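Local atomic coordinates of CurH (PDB entry 3KG7), a protein that probably catalyses, as the dehydratase domain of the CurH module of the curacin polyketide synthase, the dehydration of beta-hydroxyacyl intermediates. Residues E179-E184 with L211-F216; F244-E249 with Y263-L268. All blocks are in the same frame, centred on the assembly; numbering follows the deposited sequence.

Contact 1: E179-E184 with L211-F216; sequences ETSLLE and LTPDLF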
ATOM      1  N   GLU C 179       6.836  43.250 -21.630  1.00 95.66           N
ATOM      2  CA  GLU C 179       6.722  41.932 -22.246  1.00 95.25           C
ATOM      3  C   GLU C 179       7.208  40.785 -21.354  1.00 93.85           C
ATOM      4  O   GLU C 179       6.783  39.641 -21.530  1.00 93.91           O
ATOM      5  CB  GLU C 179       7.451  41.909 -23.592  1.00 95.72           C
ATOM      6  CG  GLU C 179       6.806  42.805 -24.642  1.00 97.83           C
ATOM      7  CD  GLU C 179       7.446  42.677 -26.019  1.00 98.61           C
ATOM      8  OE1 GLU C 179       7.865  43.712 -26.583  1.00 98.22           O
ATOM      9  OE2 GLU C 179       7.528  41.543 -26.541  1.00100.13           O
ATOM     10  N   THR C 180       8.089  41.090 -20.400  1.00 92.51           N
ATOM     11  CA  THR C 180       8.705  40.061 -19.549  1.00 91.02           C
ATOM     12  C   THR C 180       8.543  40.325 -18.044  1.00 90.09           C
ATOM     13  O   THR C 180       8.246  41.451 -17.631  1.00 89.89           O
ATOM     14  CB  THR C 180      10.218  39.868 -19.873  1.00 91.33           C
ATOM     15  OG1 THR C 180      10.913  41.113 -19.729  1.00 91.60           O
ATOM     16  CG2 THR C 180      10.419  39.343 -21.292  1.00 91.13           C
ATOM     17  N   SER C 181       8.733  39.277 -17.237  1.00 88.56           N
ATOM     18  CA  SER C 181       8.756  39.391 -15.774  1.00 86.51           C
ATOM     19  C   SER C 181       9.836  38.500 -15.174  1.00 85.69           C
ATOM     20  O   SER C 181      10.178  37.463 -15.746  1.00 86.59           O
ATOM     21  CB  SER C 181       7.391  39.040 -15.169  1.00 86.42           C
ATOM     22  OG  SER C 181       7.117  37.650 -15.249  1.00 86.94           O
ATOM     23  N   LEU C 182      10.365  38.899 -14.018  1.00 84.67           N
ATOM     24  CA  LEU C 182      11.379  38.100 -13.318  1.00 83.55           C
ATOM     25  C   LEU C 182      11.217  38.113 -11.796  1.00 83.56           C
ATOM     26  O   LEU C 182      11.073  39.179 -11.191  1.00 84.40           O
ATOM     27  CB  LEU C 182      12.790  38.569 -13.698  1.00 82.85           C
ATOM     28  CG  LEU C 182      13.994  37.762 -13.189  1.00 82.29           C
ATOM     29  CD1 LEU C 182      14.168  36.456 -13.959  1.00 81.62           C
ATOM     30  CD2 LEU C 182      15.262  38.600 -13.268  1.00 82.26           C
ATOM     31  N   LEU C 183      11.255  36.925 -11.193  1.00 83.23           N
ATOM     32  CA  LEU C 183      11.198  36.769  -9.735  1.00 82.93           C
ATOM     33  C   LEU C 183      12.494  36.172  -9.186  1.00 83.03           C
ATOM     34  O   LEU C 183      12.983  35.159  -9.693  1.00 81.42           O
ATOM     35  CB  LEU C 183      10.026  35.865  -9.326  1.00 82.49           C
ATOM     36  CG  LEU C 183       8.580  36.348  -9.472  1.00 82.57           C
ATOM     37  CD1 LEU C 183       7.597  35.195  -9.322  1.00 80.70           C
ATOM     38  CD2 LEU C 183       8.263  37.438  -8.469  1.00 82.47           C
ATOM     39  N   GLU C 184      13.045  36.799  -8.149  1.00 83.40           N
ATOM     40  CA  GLU C 184      14.170  36.224  -7.413  1.00 84.25           C
ATOM     41  C   GLU C 184      13.623  35.442  -6.222  1.00 85.23           C
ATOM     42  O   GLU C 184      12.956  36.012  -5.352  1.00 86.23           O
ATOM     43  CB  GLU C 184      15.144  37.315  -6.954  1.00 83.87           C
ATOM     44  CG  GLU C 184      16.385  36.798  -6.225  1.00 83.95           C
ATOM     45  CD  GLU C 184      17.368  37.903  -5.863  1.00 84.71           C
ATOM     46  OE1 GLU C 184      17.838  38.615  -6.779  1.00 85.36           O
ATOM     47  OE2 GLU C 184      17.676  38.054  -4.660  1.00 85.12           O
ATOM     48  N   LEU C 211       4.122  35.577 -10.743  1.00 81.15           N
ATOM     49  CA  LEU C 211       4.244  36.806 -11.540  1.00 80.38           C
ATOM     50  C   LEU C 211       4.226  36.596 -13.052  1.00 83.14           C
ATOM     51  O   LEU C 211       4.799  35.636 -13.584  1.00 83.68           O
ATOM     52  CB  LEU C 211       5.484  37.614 -11.130  1.00 78.74           C
ATOM     53  CG  LEU C 211       5.753  38.985 -11.771  1.00 77.92           C
ATOM     54  CD1 LEU C 211       4.669  40.008 -11.437  1.00 75.44           C
ATOM     55  CD2 LEU C 211       7.117  39.512 -11.361  1.00 77.39           C
ATOM     56  N   THR C 212       3.565  37.535 -13.725  1.00 86.25           N
ATOM     57  CA  THR C 212       3.431  37.567 -15.167  1.00 88.04           C
ATOM     58  C   THR C 212       3.573  39.038 -15.546  1.00 89.24           C
ATOM     59  O   THR C 212       3.193  39.898 -14.747  1.00 90.12           O
ATOM     60  CB  THR C 212       2.030  37.076 -15.596  1.00 89.65           C
ATOM     61  OG1 THR C 212       1.527  36.128 -14.646  1.00 90.64           O
ATOM     62  CG2 THR C 212       2.080  36.424 -16.964  1.00 92.11           C
ATOM     63  N   PRO C 213       4.131  39.341 -16.745  1.00 90.20           N
ATOM     64  CA  PRO C 213       4.205  40.715 -17.276  1.00 90.10           C
ATOM     65  C   PRO C 213       2.942  41.564 -17.047  1.00 91.16           C
ATOM     66  O   PRO C 213       3.032  42.789 -16.894  1.00 90.06           O
ATOM     67  CB  PRO C 213       4.411  40.492 -18.777  1.00 89.29           C
ATOM     68  CG  PRO C 213       5.148  39.215 -18.861  1.00 88.02           C
ATOM     69  CD  PRO C 213       4.766  38.378 -17.668  1.00 89.44           C
ATOM     70  N   ASP C 214       1.788  40.899 -17.007  1.00 92.70           N
ATOM     71  CA  ASP C 214       0.486  41.554 -16.913  1.00 93.25           C
ATOM     72  C   ASP C 214      -0.293  41.127 -15.666  1.00 93.58           C
ATOM     73  O   ASP C 214      -1.473  40.789 -15.750  1.00 92.72           O
ATOM     74  CB  ASP C 214      -0.331  41.235 -18.170  1.00 93.73           C
ATOM     75  CG  ASP C 214      -0.578  39.742 -18.344  1.00 93.60           C
ATOM     76  OD1 ASP C 214       0.399  38.964 -18.413  1.00 93.42           O
ATOM     77  OD2 ASP C 214      -1.760  39.349 -18.405  1.00 93.07           O
ATOM     78  N   LEU C 215       0.365  41.152 -14.509  1.00 94.91           N
ATOM     79  CA  LEU C 215      -0.263  40.717 -13.258  1.00 96.07           C
ATOM     80  C   LEU C 215      -1.255  41.748 -12.690  1.00 96.59           C
ATOM     81  O   LEU C 215      -2.127  41.405 -11.892  1.00 96.83           O
ATOM     82  CB  LEU C 215       0.797  40.337 -12.215  1.00 94.95           C
ATOM     83  CG  LEU C 215       0.363  39.378 -11.097  1.00 93.71           C
ATOM     84  CD1 LEU C 215       0.563  37.914 -11.510  1.00 94.89           C
ATOM     85  CD2 LEU C 215       1.110  39.678  -9.807  1.00 92.13           C
ATOM     86  N   PHE C 216      -1.124  43.001 -13.113  1.00 98.79           N
ATOM     87  CA  PHE C 216      -2.062  44.060 -12.723  1.00101.35           C
ATOM     88  C   PHE C 216      -3.369  43.983 -13.521  1.00101.02           C
ATOM     89  O   PHE C 216      -4.278  44.793 -13.319  1.00100.72           O
ATOM     90  CB  PHE C 216      -1.411  45.444 -12.889  1.00103.51           C
ATOM     91  CG  PHE C 216      -0.238  45.679 -11.971  1.00105.25           C
ATOM     92  CD1 PHE C 216       1.049  45.292 -12.343  1.00105.65           C
ATOM     93  CD2 PHE C 216      -0.420  46.289 -10.733  1.00106.25           C
ATOM     94  CE1 PHE C 216       2.136  45.503 -11.494  1.00105.88           C
ATOM     95  CE2 PHE C 216       0.662  46.506  -9.877  1.00106.72           C
ATOM     96  CZ  PHE C 216       1.941  46.112 -10.259  1.00105.46           C
TER
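Ser181 OG is the polar side-chain atom held across this contact, and its grip amounts to a single weak hydrogen bond, given to Leu211 O at 3.5 Å. The contact belongs to the double hotdog fold: Ser181 starts strand 181-186, and Leu211 lies in the loop that leaves helix 202-207. A chi1 of 72° tucks OG over the backbone, between N and C, where it also lies against Pro213 CD. Almost everything else here is apolar. Leu211 turns its CG anti to the backbone N (chi1 -176°), which lays CG against Ser181 CB at 3.8 Å and carries CD2 on to Leu183. Leu183, its own CG anti to the carbonyl carbon, crosses Leu211 obliquely; its CD1 meets Leu211 CB at 3.7 Å while CD2 meets Leu211 CD2 at the same distance. Leu153 of helix 150-159 packs on Leu211 as well, so this leucine is wedged between the strand and a helix. Past Thr212 the loop turns, and the carboxylate of Asp214 is held by two partners, one to each oxygen: Arg261 in a salt bridge through OD2 and the backbone N of Ser252 through OD1. Away from Leu183, the Pro213 ring lies alongside the backbone of Glu179, with Pro213 CG 3.2 Å from Glu179 O.

Contact 2: F244-E249 with Y263-L268; sequences FYAYVE and YDIQLL
Four backbone hydrogen bonds join these two strands of a beta hairpin in the double hotdog fold, the axes of the two short segments running roughly antiparallel, at 149°. Tyr245 with Leu268 and Tyr247 with Gln266 are the hydrogen-bonded pairs, and Ala246 with Leu267 is the non-hydrogen-bonded pair between them. Tyr245 N reaches Leu268 O at 2.7 Å, nearly along the C=O axis, whereas the return bond, Leu268 N to Tyr245 O at 2.9 Å, has its donor above the carbonyl plane. Both bonds of the Tyr247 pair lie in the plane of their carbonyls. CA-H...O contacts fill in between, such as Leu267 CA to Tyr245 O.

Apolar contacts divide between the two faces. Beside Tyr245 and Gln266, Leu268 crosses Tyr247 obliquely, and Leu268 CD1 lies 3.4 Å from Tyr247 CB; helix 138-144 packs on both tyrosines. On the face of Ala246 and Leu267, Ala246 CB touches Ile265 CG2 at 3.8 Å, and Val248 CG2 meets Ile265 CG1.

The polar side chains meet last. Gln266, bent at chi2 (-69°), brings its CG to 3.0 Å from Glu249 OE2, the two chains crossing at about a right angle; Glu249 OE2 and Gln266 OE1 lie 3.3 Å apart as two acceptors, without a bond. An alanine at Gln266 would remove CG, which also lies against Tyr247 O, together with the amide, and Glu249 would probably be less well placed beside this strand. The chemistry thus implies that main-chain bonds set the register, while the side chains add mostly apolar packing.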
ATOM      1  N   PHE C 244      17.397  31.195  -6.793  1.00 82.19           N
ATOM      2  CA  PHE C 244      17.190  31.061  -8.238  1.00 80.65           C
ATOM      3  C   PHE C 244      16.135  32.046  -8.735  1.00 80.25           C
ATOM      4  O   PHE C 244      15.591  32.829  -7.952  1.00 80.06           O
ATOM      5  CB  PHE C 244      16.795  29.629  -8.604  1.00 80.13           C
ATOM      6  CG  PHE C 244      15.483  29.186  -8.009  1.00 81.41           C
ATOM      7  CD1 PHE C 244      14.316  29.223  -8.764  1.00 81.39           C
ATOM      8  CD2 PHE C 244      15.416  28.717  -6.694  1.00 81.26           C
ATOM      9  CE1 PHE C 244      13.095  28.807  -8.218  1.00 81.48           C
ATOM     10  CE2 PHE C 244      14.201  28.300  -6.143  1.00 81.46           C
ATOM     11  CZ  PHE C 244      13.040  28.345  -6.910  1.00 80.89           C
ATOM     12  N   TYR C 245      15.842  31.992 -10.031  1.00 80.13           N
ATOM     13  CA  TYR C 245      14.944  32.950 -10.667  1.00 79.49           C
ATOM     14  C   TYR C 245      13.796  32.284 -11.431  1.00 80.01           C
ATOM     15  O   TYR C 245      13.928  31.159 -11.926  1.00 81.20           O
ATOM     16  CB  TYR C 245      15.738  33.874 -11.602  1.00 79.77           C
ATOM     17  CG  TYR C 245      16.821  34.677 -10.904  1.00 80.35           C
ATOM     18  CD1 TYR C 245      16.548  35.939 -10.372  1.00 78.51           C
ATOM     19  CD2 TYR C 245      18.122  34.174 -10.778  1.00 81.48           C
ATOM     20  CE1 TYR C 245      17.532  36.675  -9.728  1.00 78.47           C
ATOM     21  CE2 TYR C 245      19.117  34.907 -10.133  1.00 80.64           C
ATOM     22  CZ  TYR C 245      18.810  36.155  -9.611  1.00 80.04           C
ATOM     23  OH  TYR C 245      19.784  36.887  -8.975  1.00 80.26           O
ATOM     24  N   ALA C 246      12.669  32.986 -11.515  1.00 78.99           N
ATOM     25  CA  ALA C 246      11.552  32.567 -12.353  1.00 78.84           C
ATOM     26  C   ALA C 246      11.345  33.629 -13.420  1.00 79.96           C
ATOM     27  O   ALA C 246      11.130  34.801 -13.101  1.00 80.90           O
ATOM     28  CB  ALA C 246      10.295  32.380 -11.524  1.00 79.91           C
ATOM     29  N   TYR C 247      11.408  33.211 -14.682  1.00 80.73           N
ATOM     30  CA  TYR C 247      11.448  34.123 -15.820  1.00 80.96           C
ATOM     31  C   TYR C 247      10.272  33.857 -16.763  1.00 81.51           C
ATOM     32  O   TYR C 247      10.100  32.742 -17.250  1.00 82.51           O
ATOM     33  CB  TYR C 247      12.797  33.935 -16.537  1.00 81.11           C
ATOM     34  CG  TYR C 247      13.126  34.915 -17.638  1.00 81.95           C
ATOM     35  CD1 TYR C 247      12.971  36.291 -17.458  1.00 82.46           C
ATOM     36  CD2 TYR C 247      13.634  34.466 -18.861  1.00 82.88           C
ATOM     37  CE1 TYR C 247      13.286  37.194 -18.474  1.00 81.54           C
ATOM     38  CE2 TYR C 247      13.960  35.367 -19.887  1.00 81.62           C
ATOM     39  CZ  TYR C 247      13.779  36.723 -19.681  1.00 81.28           C
ATOM     40  OH  TYR C 247      14.086  37.613 -20.679  1.00 82.53           O
ATOM     41  N   VAL C 248       9.453  34.877 -16.998  1.00 80.93           N
ATOM     42  CA  VAL C 248       8.327  34.765 -17.931  1.00 82.17           C
ATOM     43  C   VAL C 248       8.600  35.653 -19.145  1.00 83.13           C
ATOM     44  O   VAL C 248       8.812  36.858 -19.002  1.00 83.23           O
ATOM     45  CB  VAL C 248       6.974  35.126 -17.256  1.00 81.45           C
ATOM     46  CG1 VAL C 248       5.807  34.957 -18.229  1.00 80.80           C
ATOM     47  CG2 VAL C 248       6.755  34.273 -16.017  1.00 79.47           C
ATOM     48  N   GLU C 249       8.600  35.048 -20.331  1.00 85.66           N
ATOM     49  CA  GLU C 249       9.030  35.731 -21.559  1.00 87.33           C
ATOM     50  C   GLU C 249       7.906  36.429 -22.326  1.00 88.33           C
ATOM     51  O   GLU C 249       8.159  37.402 -23.036  1.00 89.82           O
ATOM     52  CB  GLU C 249       9.784  34.765 -22.478  1.00 88.06           C
ATOM     53  CG  GLU C 249      11.179  34.412 -21.978  1.00 91.04           C
ATOM     54  CD  GLU C 249      11.716  33.113 -22.564  1.00 93.73           C
ATOM     55  OE1 GLU C 249      11.887  33.027 -23.800  1.00 95.14           O
ATOM     56  OE2 GLU C 249      11.984  32.175 -21.785  1.00 94.53           O
ATOM     57  N   TYR C 263       0.173  30.576 -18.973  1.00 80.79           N
ATOM     58  CA  TYR C 263       1.516  31.130 -19.193  1.00 80.88           C
ATOM     59  C   TYR C 263       2.666  30.142 -18.980  1.00 81.51           C
ATOM     60  O   TYR C 263       2.454  28.992 -18.594  1.00 82.62           O
ATOM     61  CB  TYR C 263       1.739  32.443 -18.403  1.00 81.67           C
ATOM     62  CG  TYR C 263       1.439  32.396 -16.916  1.00 81.03           C
ATOM     63  CD1 TYR C 263       0.126  32.504 -16.441  1.00 81.17           C
ATOM     64  CD2 TYR C 263       2.470  32.282 -15.982  1.00 81.42           C
ATOM     65  CE1 TYR C 263      -0.153  32.471 -15.068  1.00 81.82           C
ATOM     66  CE2 TYR C 263       2.201  32.251 -14.607  1.00 82.33           C
ATOM     67  CZ  TYR C 263       0.890  32.344 -14.158  1.00 82.07           C
ATOM     68  OH  TYR C 263       0.626  32.309 -12.806  1.00 81.07           O
ATOM     69  N   ASP C 264       3.881  30.610 -19.257  1.00 81.49           N
ATOM     70  CA  ASP C 264       5.094  29.792 -19.179  1.00 81.14           C
ATOM     71  C   ASP C 264       6.105  30.395 -18.220  1.00 80.76           C
ATOM     72  O   ASP C 264       6.230  31.617 -18.125  1.00 82.19           O
ATOM     73  CB  ASP C 264       5.730  29.667 -20.565  1.00 80.91           C
ATOM     74  CG  ASP C 264       4.799  29.043 -21.566  1.00 81.89           C
ATOM     75  OD1 ASP C 264       4.158  28.024 -21.223  1.00 80.27           O
ATOM     76  OD2 ASP C 264       4.696  29.581 -22.688  1.00 83.78           O
ATOM     77  N   ILE C 265       6.832  29.539 -17.511  1.00 79.51           N
ATOM     78  CA  ILE C 265       7.853  30.014 -16.588  1.00 81.03           C
ATOM     79  C   ILE C 265       9.141  29.242 -16.790  1.00 82.99           C
ATOM     80  O   ILE C 265       9.141  28.008 -16.807  1.00 85.96           O
ATOM     81  CB  ILE C 265       7.410  29.894 -15.103  1.00 80.30           C
ATOM     82  CG1 ILE C 265       6.135  30.701 -14.842  1.00 78.52           C
ATOM     83  CG2 ILE C 265       8.515  30.382 -14.173  1.00 79.22           C
ATOM     84  CD1 ILE C 265       5.108  29.959 -14.062  1.00 76.70           C
ATOM     85  N   GLN C 266      10.237  29.977 -16.942  1.00 83.80           N
ATOM     86  CA  GLN C 266      11.571  29.385 -17.019  1.00 84.64           C
ATOM     87  C   GLN C 266      12.267  29.506 -15.667  1.00 83.23           C
ATOM     88  O   GLN C 266      12.323  30.586 -15.080  1.00 83.05           O
ATOM     89  CB  GLN C 266      12.423  30.058 -18.099  1.00 87.09           C
ATOM     90  CG  GLN C 266      11.676  30.435 -19.381  1.00 91.14           C
ATOM     91  CD  GLN C 266      11.231  29.240 -20.223  1.00 93.08           C
ATOM     92  OE1 GLN C 266      10.344  29.371 -21.070  1.00 92.90           O
ATOM     93  NE2 GLN C 266      11.842  28.078 -19.998  1.00 93.18           N
ATOM     94  N   LEU C 267      12.787  28.389 -15.172  1.00 82.00           N
ATOM     95  CA  LEU C 267      13.568  28.398 -13.940  1.00 81.28           C
ATOM     96  C   LEU C 267      15.045  28.571 -14.276  1.00 83.17           C
ATOM     97  O   LEU C 267      15.620  27.768 -15.018  1.00 84.45           O
ATOM     98  CB  LEU C 267      13.335  27.122 -13.126  1.00 79.58           C
ATOM     99  CG  LEU C 267      12.054  27.016 -12.291  1.00 78.98           C
ATOM    100  CD1 LEU C 267      10.822  26.751 -13.153  1.00 77.56           C
ATOM    101  CD2 LEU C 267      12.216  25.926 -11.230  1.00 79.09           C
ATOM    102  N   LEU C 268      15.641  29.638 -13.744  1.00 82.84           N
ATOM    103  CA  LEU C 268      17.041  29.981 -14.002  1.00 82.94           C
ATOM    104  C   LEU C 268      17.838  29.968 -12.707  1.00 84.80           C
ATOM    105  O   LEU C 268      17.379  30.499 -11.695  1.00 85.83           O
ATOM    106  CB  LEU C 268      17.144  31.373 -14.627  1.00 82.46           C
ATOM    107  CG  LEU C 268      16.380  31.719 -15.909  1.00 81.77           C
ATOM    108  CD1 LEU C 268      16.108  33.202 -15.941  1.00 80.64           C
ATOM    109  CD2 LEU C 268      17.145  31.296 -17.151  1.00 81.57           C
TER

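Of the strands involved, 181-186 comes first, and contact 1 closes a loop of 26 residues that holds helix 202-207, bringing the segment after that helix back onto the strand. Only then does contact 2 open, closing the shorter 13-residue loop of the hairpin formed by strands 243-255 and 260-268. The two loops follow in series, neither nesting nor crossing. They are joined through space, because strand 243-255 lies between strands 181-186 and 260-268: Leu183 O and Ala246 N, 2.9 Å apart, probably form a hydrogen bond. Leu211 O also packs on Val248 CG2, so the loop of contact 1 rests against the hairpin too.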